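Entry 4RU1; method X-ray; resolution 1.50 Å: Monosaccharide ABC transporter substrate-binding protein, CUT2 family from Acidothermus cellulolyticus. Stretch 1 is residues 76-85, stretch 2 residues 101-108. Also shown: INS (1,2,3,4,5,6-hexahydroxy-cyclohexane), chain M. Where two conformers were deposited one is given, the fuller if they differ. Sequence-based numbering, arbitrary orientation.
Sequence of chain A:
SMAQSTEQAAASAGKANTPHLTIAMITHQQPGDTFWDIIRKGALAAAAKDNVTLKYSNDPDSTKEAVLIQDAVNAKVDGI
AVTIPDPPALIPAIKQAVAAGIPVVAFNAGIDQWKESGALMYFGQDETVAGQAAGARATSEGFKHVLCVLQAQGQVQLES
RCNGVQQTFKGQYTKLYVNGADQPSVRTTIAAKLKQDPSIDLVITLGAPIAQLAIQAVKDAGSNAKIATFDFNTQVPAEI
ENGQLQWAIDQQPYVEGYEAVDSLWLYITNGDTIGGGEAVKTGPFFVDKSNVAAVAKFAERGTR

Stretch 1 (76-85) KVDGIAVTIP
Stretch 2, residues 101-108: GIPVVAFN

Two neighbouring parallel strands of one chain, each entered from a helix that ends in a Schellman motif (Lys-76, phi/psi 64/42; Gly-101, 84/8), lie side by side with their N-to-C directions 15° apart and their axes 4.7 Å apart at closest approach. The register pairs Ile-80 with Val-104, Ala-81 with Val-105 and Val-82 with Ala-106, at CA-CA distances of 4.7, 4.8 and 4.9 Å; the backbones then diverge slightly, to 5.3 Å between the CA atoms of Thr-83 and Phe-107. Backbone angles are extended throughout the paired region, from -127/131 at Ile-80 to -156/159 at Phe-107.

Four hydrogen bonds tie the strands in the staggered pattern of a parallel sheet, in which one residue reaches two partners on the adjacent strand. Ile-80 N donates to Pro-103 O (3.0 Å), and Ile-80 O accepts from Val-105 N (2.9 Å); Val-82 N donates to Val-105 O (2.9 Å), and Val-82 O accepts from Phe-107 N (3.0 Å). The same carbonyls also receive CA-H...O contacts, among them Val-104 CA to Ile-80 O and Ala-81 CA to Val-105 O, both 3.2 Å.

Ile-102, whose CA-to-CB bond points toward stretch 1, has the largest area covered by the opposing stretch. Its side chain (chi1 m, chi2 t) places CG2 3.8 Å from Gly-79 CA, 3.9 Å from Ile-80 CG1 and 4.2 Å from Val-77 CG2, closing the N-terminal end of the pairing with aliphatic contacts. Next to it, Pro-103 CD lies 3.2 Å from Asp-78 O. The proline nitrogen has no hydrogen to donate, and CD occupies the place beside Asp-78 O; the first hydrogen bond of the ladder is the one to Pro-103 O.

Phe-107 comes next in covered area and anchors the other end. Its CA-to-CB bond points sideways, but chi1 of 72° (p) and chi2 of -77° bring the ring nearer to stretch 1. Thr-83 (chi1 p) sets CG2 over one ring face, 4.0 Å from the Phe-107 centroid and 19° off the normal, a CH-pi contact. Ala-81 approaches the ring edge, with its C atom 3.7 Å and its CB 4.0 Å from Phe-107 CE1. Thr-83 OG1 lies away from the ring and is hydrogen-bonded elsewhere in the structure.

Ile-80, third in covered area, shares a sheet face with Val-82, Val-104 and Ala-106. In rotamer m, t, Ile-80 holds its CG2 4.1 Å from Val-104 CG2. Val-82 (p) packs CG1 3.6 Å from Val-104 CG2 (Val-104 also p), and Ile-84 (m, t) extends CD1 to 3.8 Å from Ala-106 CB. Ala-81 and Val-105 (t) point to the opposite face.

Beyond the strand, Asn-108 turns to phi/psi 72/-51 and, with chi1 t, presents its amide to the bound inositol: OD1 accepts from INS O5 at 2.7 Å, while ND2 donates to INS O6 at 2.9 Å.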

ATOM      1  N   LYS A  76      -7.418 -15.522 -21.234  1.00 18.57           N
ATOM      2  CA  LYS A  76      -6.854 -16.815 -20.895  1.00 21.21           C
ATOM      3  C   LYS A  76      -5.413 -16.656 -20.435  1.00 19.17           C
ATOM      4  O   LYS A  76      -4.526 -17.435 -20.836  1.00 20.48           O
ATOM      5  CB  LYS A  76      -6.991 -17.783 -22.069  1.00 21.13           C
ATOM      6  CG  LYS A  76      -8.432 -18.201 -22.212  1.00 25.37           C
ATOM      7  CD  LYS A  76      -8.652 -18.864 -23.563  1.00 36.44           C
ATOM      8  CE  LYS A  76      -9.993 -19.560 -23.594  1.00 55.91           C
ATOM      9  NZ  LYS A  76     -10.087 -20.571 -22.504  1.00 45.10           N
ATOM     10  N   VAL A  77      -5.147 -15.616 -19.607  1.00 17.13           N
ATOM     11  CA  VAL A  77      -3.821 -15.445 -19.012  1.00 18.95           C
ATOM     12  C   VAL A  77      -3.455 -16.706 -18.183  1.00 15.17           C
ATOM     13  O   VAL A  77      -4.328 -17.470 -17.707  1.00 17.43           O
ATOM     14  CB  VAL A  77      -3.677 -14.123 -18.132  1.00 16.86           C
ATOM     15  CG1 VAL A  77      -3.994 -12.888 -19.001  1.00 19.56           C
ATOM     16  CG2 VAL A  77      -4.582 -14.176 -16.920  1.00 20.24           C
ATOM     17  N   ASP A  78      -2.164 -16.865 -17.939  1.00 16.32           N
ATOM     18  CA  ASP A  78      -1.687 -17.990 -17.116  1.00 16.11           C
ATOM     19  C   ASP A  78      -1.877 -17.790 -15.608  1.00 16.48           C
ATOM     20  O   ASP A  78      -1.864 -18.779 -14.854  1.00 16.09           O
ATOM     21  CB  ASP A  78      -0.241 -18.314 -17.422  1.00 16.88           C
ATOM     22  CG  ASP A  78      -0.067 -18.702 -18.869  1.00 19.59           C
ATOM     23  OD1 ASP A  78      -0.623 -19.720 -19.242  1.00 21.41           O
ATOM     24  OD2 ASP A  78       0.537 -17.933 -19.687  1.00 19.01           O
ATOM     25  N   GLY A  79      -1.981 -16.518 -15.162  1.00 12.99           N
ATOM     26  CA  GLY A  79      -2.232 -16.190 -13.778  1.00 15.13           C
ATOM     27  C   GLY A  79      -2.578 -14.734 -13.682  1.00 12.34           C
ATOM     28  O   GLY A  79      -2.264 -13.940 -14.546  1.00 15.82           O
ATOM     29  N   ILE A  80      -3.187 -14.451 -12.553  1.00 14.15           N
ATOM     30  CA  ILE A  80      -3.641 -13.155 -12.178  1.00 14.95           C
ATOM     31  C   ILE A  80      -3.077 -12.802 -10.804  1.00 12.85           C
ATOM     32  O   ILE A  80      -3.168 -13.557  -9.865  1.00 15.15           O
ATOM     33  CB  ILE A  80      -5.170 -13.057 -12.146  1.00 15.53           C
ATOM     34  CG1 ILE A  80      -5.781 -13.250 -13.588  1.00 14.81           C
ATOM     35  CG2 ILE A  80      -5.622 -11.714 -11.504  1.00 15.96           C
ATOM     36  CD1 ILE A  80      -7.272 -13.414 -13.623  1.00 18.55           C
ATOM     37  N   ALA A  81      -2.505 -11.600 -10.733  1.00 13.36           N
ATOM     38  CA  ALA A  81      -2.137 -10.962  -9.496  1.00 14.84           C
ATOM     39  C   ALA A  81      -3.022  -9.748  -9.284  1.00 14.50           C
ATOM     40  O   ALA A  81      -3.063  -8.838 -10.177  1.00 15.90           O
ATOM     41  CB  ALA A  81      -0.674 -10.605  -9.612  1.00 15.59           C
ATOM     42  N   VAL A  82      -3.792  -9.718  -8.189  1.00 12.38           N
ATOM     43  CA  VAL A  82      -4.836  -8.719  -8.041  1.00 12.68           C
ATOM     44  C   VAL A  82      -4.858  -8.086  -6.654  1.00 12.60           C
ATOM     45  O   VAL A  82      -4.530  -8.708  -5.655  1.00 13.64           O
ATOM     46  CB  VAL A  82      -6.197  -9.365  -8.296  1.00 13.99           C
ATOM     47  CG1 VAL A  82      -6.574 -10.418  -7.265  1.00 21.61           C
ATOM     48  CG2 VAL A  82      -7.257  -8.320  -8.467  1.00 15.73           C
ATOM     49  N   THR A  83      -5.219  -6.804  -6.597  1.00 12.08           N
ATOM     50  CA  THR A  83      -5.437  -6.079  -5.309  1.00 11.96           C
ATOM     51  C   THR A  83      -6.932  -6.067  -4.937  1.00 15.82           C
ATOM     52  O   THR A  83      -7.789  -6.077  -5.835  1.00 14.19           O
ATOM     53  CB  THR A  83      -4.905  -4.641  -5.374  1.00 13.10           C
ATOM     54  OG1 THR A  83      -5.749  -3.899  -6.276  1.00 13.61           O
ATOM     55  CG2 THR A  83      -3.513  -4.635  -5.887  1.00 13.07           C
ATOM     56  N   ILE A  84      -7.275  -6.089  -3.659  1.00 12.05           N
ATOM     57  CA  ILE A  84      -8.666  -6.195  -3.243  1.00 11.18           C
ATOM     58  C   ILE A  84      -8.970  -5.088  -2.206  1.00 14.15           C
ATOM     59  O   ILE A  84      -9.333  -5.347  -1.076  1.00 15.94           O
ATOM     60  CB  ILE A  84      -9.019  -7.567  -2.642  1.00 15.11           C
ATOM     61  CG1 ILE A  84      -8.350  -8.703  -3.392  1.00 15.66           C
ATOM     62  CG2 ILE A  84     -10.532  -7.746  -2.607  1.00 16.65           C
ATOM     63  CD1 ILE A  84      -8.502 -10.048  -2.775  1.00 15.64           C
ATOM     64  N   PRO A  85      -8.995  -3.817  -2.657  1.00 12.57           N
ATOM     65  CA  PRO A  85      -9.340  -2.741  -1.761  1.00 14.33           C
ATOM     66  C   PRO A  85     -10.821  -2.704  -1.392  1.00 15.13           C
ATOM     67  O   PRO A  85     -11.233  -2.116  -0.428  1.00 14.51           O
ATOM     68  CB  PRO A  85      -8.922  -1.481  -2.538  1.00 15.42           C
ATOM     69  CG  PRO A  85      -9.094  -1.887  -3.989  1.00 16.90           C
ATOM     70  CD  PRO A  85      -8.528  -3.310  -3.959  1.00 12.94           C
ATOM     71  N   GLY A 101     -10.300 -21.762 -13.754  1.00 21.63           N
ATOM     72  CA  GLY A 101      -9.012 -22.471 -13.759  1.00 23.17           C
ATOM     73  C   GLY A 101      -7.752 -21.618 -13.791  1.00 19.19           C
ATOM     74  O   GLY A 101      -6.663 -22.142 -14.091  1.00 20.57           O
ATOM     75  N   ILE A 102      -7.905 -20.302 -13.647  1.00 17.95           N
ATOM     76  CA  ILE A 102      -6.738 -19.422 -13.651  1.00 16.85           C
ATOM     77  C   ILE A 102      -6.283 -19.188 -12.240  1.00 16.27           C
ATOM     78  O   ILE A 102      -7.085 -18.838 -11.416  1.00 19.54           O
ATOM     79  CB  ILE A 102      -7.039 -18.060 -14.331  1.00 20.49           C
ATOM     80  CG1 ILE A 102      -7.497 -18.317 -15.788  1.00 22.97           C
ATOM     81  CG2 ILE A 102      -5.861 -17.129 -14.212  1.00 19.47           C
ATOM     82  CD1 ILE A 102      -8.109 -17.106 -16.457  1.00 20.30           C
ATOM     83  N   PRO A 103      -4.995 -19.483 -11.924  1.00 17.70           N
ATOM     84  CA  PRO A 103      -4.529 -19.260 -10.550  1.00 14.64           C
ATOM     85  C   PRO A 103      -4.433 -17.775 -10.225  1.00 17.04           C
ATOM     86  O   PRO A 103      -3.980 -16.969 -11.090  1.00 15.91           O
ATOM     87  CB  PRO A 103      -3.155 -19.874 -10.564  1.00 15.71           C
ATOM     88  CG  PRO A 103      -2.668 -19.761 -11.928  1.00 18.15           C
ATOM     89  CD  PRO A 103      -3.914 -20.015 -12.761  1.00 20.14           C
ATOM     90  N   VAL A 104      -4.887 -17.414  -9.031  0.50 14.93           N
ATOM     91  CA  VAL A 104      -4.795 -16.020  -8.603  0.50 20.26           C
ATOM     92  C   VAL A 104      -4.020 -15.889  -7.300  0.50 14.75           C
ATOM     93  O   VAL A 104      -4.085 -16.745  -6.389  0.50 16.77           O
ATOM     94  CB  VAL A 104      -6.166 -15.369  -8.448  0.50 14.31           C
ATOM     95  CG1 VAL A 104      -6.913 -16.119  -7.393  0.50 27.05           C
ATOM     96  CG2 VAL A 104      -6.031 -13.912  -8.082  0.50 16.10           C
ATOM     97  N   VAL A 105      -3.244 -14.829  -7.277  1.00 13.53           N
ATOM     98  CA  VAL A 105      -2.530 -14.359  -6.092  1.00 14.66           C
ATOM     99  C   VAL A 105      -3.014 -12.965  -5.811  1.00 18.64           C
ATOM    100  O   VAL A 105      -3.194 -12.190  -6.747  1.00 16.99           O
ATOM    101  CB  VAL A 105      -1.022 -14.463  -6.241  1.00 17.36           C
ATOM    102  CG1 VAL A 105      -0.254 -13.791  -5.083  1.00 20.63           C
ATOM    103  CG2 VAL A 105      -0.635 -15.953  -6.297  1.00 15.78           C
ATOM    104  N   ALA A 106      -3.265 -12.661  -4.524  1.00 13.40           N
ATOM    105  CA  ALA A 106      -3.707 -11.323  -4.089  1.00 12.32           C
ATOM    106  C   ALA A 106      -2.543 -10.603  -3.442  1.00 11.55           C
ATOM    107  O   ALA A 106      -1.600 -11.244  -2.962  1.00 13.24           O
ATOM    108  CB  ALA A 106      -4.931 -11.361  -3.226  1.00 15.37           C
ATOM    109  N   PHE A 107      -2.521  -9.292  -3.509  1.00 13.09           N
ATOM    110  CA  PHE A 107      -1.435  -8.585  -2.925  1.00 12.58           C
ATOM    111  C   PHE A 107      -1.887  -7.158  -2.598  1.00 12.52           C
ATOM    112  O   PHE A 107      -2.922  -6.665  -3.100  1.00 11.87           O
ATOM    113  CB  PHE A 107      -0.153  -8.609  -3.806  1.00 13.37           C
ATOM    114  CG  PHE A 107      -0.247  -7.750  -5.035  1.00 10.54           C
ATOM    115  CD1 PHE A 107      -0.958  -8.148  -6.148  1.00 14.55           C
ATOM    116  CD2 PHE A 107       0.482  -6.578  -5.090  1.00 10.66           C
ATOM    117  CE1 PHE A 107      -1.054  -7.335  -7.289  1.00 11.00           C
ATOM    118  CE2 PHE A 107       0.368  -5.752  -6.205  1.00 11.69           C
ATOM    119  CZ  PHE A 107      -0.341  -6.153  -7.296  1.00 15.61           C
ATOM    120  N   ASN A 108      -1.162  -6.526  -1.673  1.00 11.70           N
ATOM    121  CA  ASN A 108      -1.243  -5.130  -1.304  1.00 12.06           C
ATOM    122  C   ASN A 108      -2.530  -4.748  -0.507  1.00 16.11           C
ATOM    123  O   ASN A 108      -2.410  -4.112   0.547  1.00 12.82           O
ATOM    124  CB  ASN A 108      -1.131  -4.193  -2.458  1.00 14.95           C
ATOM    125  CG  ASN A 108      -1.157  -2.762  -2.012  1.00 12.39           C
ATOM    126  OD1 ASN A 108      -2.199  -2.107  -2.122  1.00 11.70           O
ATOM    127  ND2 ASN A 108      -0.082  -2.256  -1.485  1.00 12.03           N
TER
HETATM  128  C1  INS M 401      -0.120   2.505  -0.067  1.00 11.78           C
HETATM  129  C2  INS M 401      -0.524   3.887  -0.557  1.00 20.58           C
HETATM  130  C3  INS M 401      -1.177   3.758  -1.934  1.00 15.87           C
HETATM  131  C4  INS M 401      -2.287   2.732  -1.976  1.00 13.86           C
HETATM  132  C5  INS M 401      -1.816   1.380  -1.543  1.00 10.17           C
HETATM  133  C6  INS M 401      -1.163   1.394  -0.188  1.00 14.39           C
HETATM  134  O1  INS M 401       0.445   2.530   1.253  1.00 13.76           O
HETATM  135  O2  INS M 401      -1.543   4.340   0.351  1.00 20.99           O
HETATM  136  O3  INS M 401      -1.709   5.064  -2.235  1.00 19.61           O
HETATM  137  O4  INS M 401      -2.863   2.652  -3.304  1.00 17.88           O
HETATM  138  O5  INS M 401      -2.893   0.421  -1.458  1.00 13.46           O
HETATM  139  O6  INS M 401      -0.602   0.091   0.145  1.00 14.59           O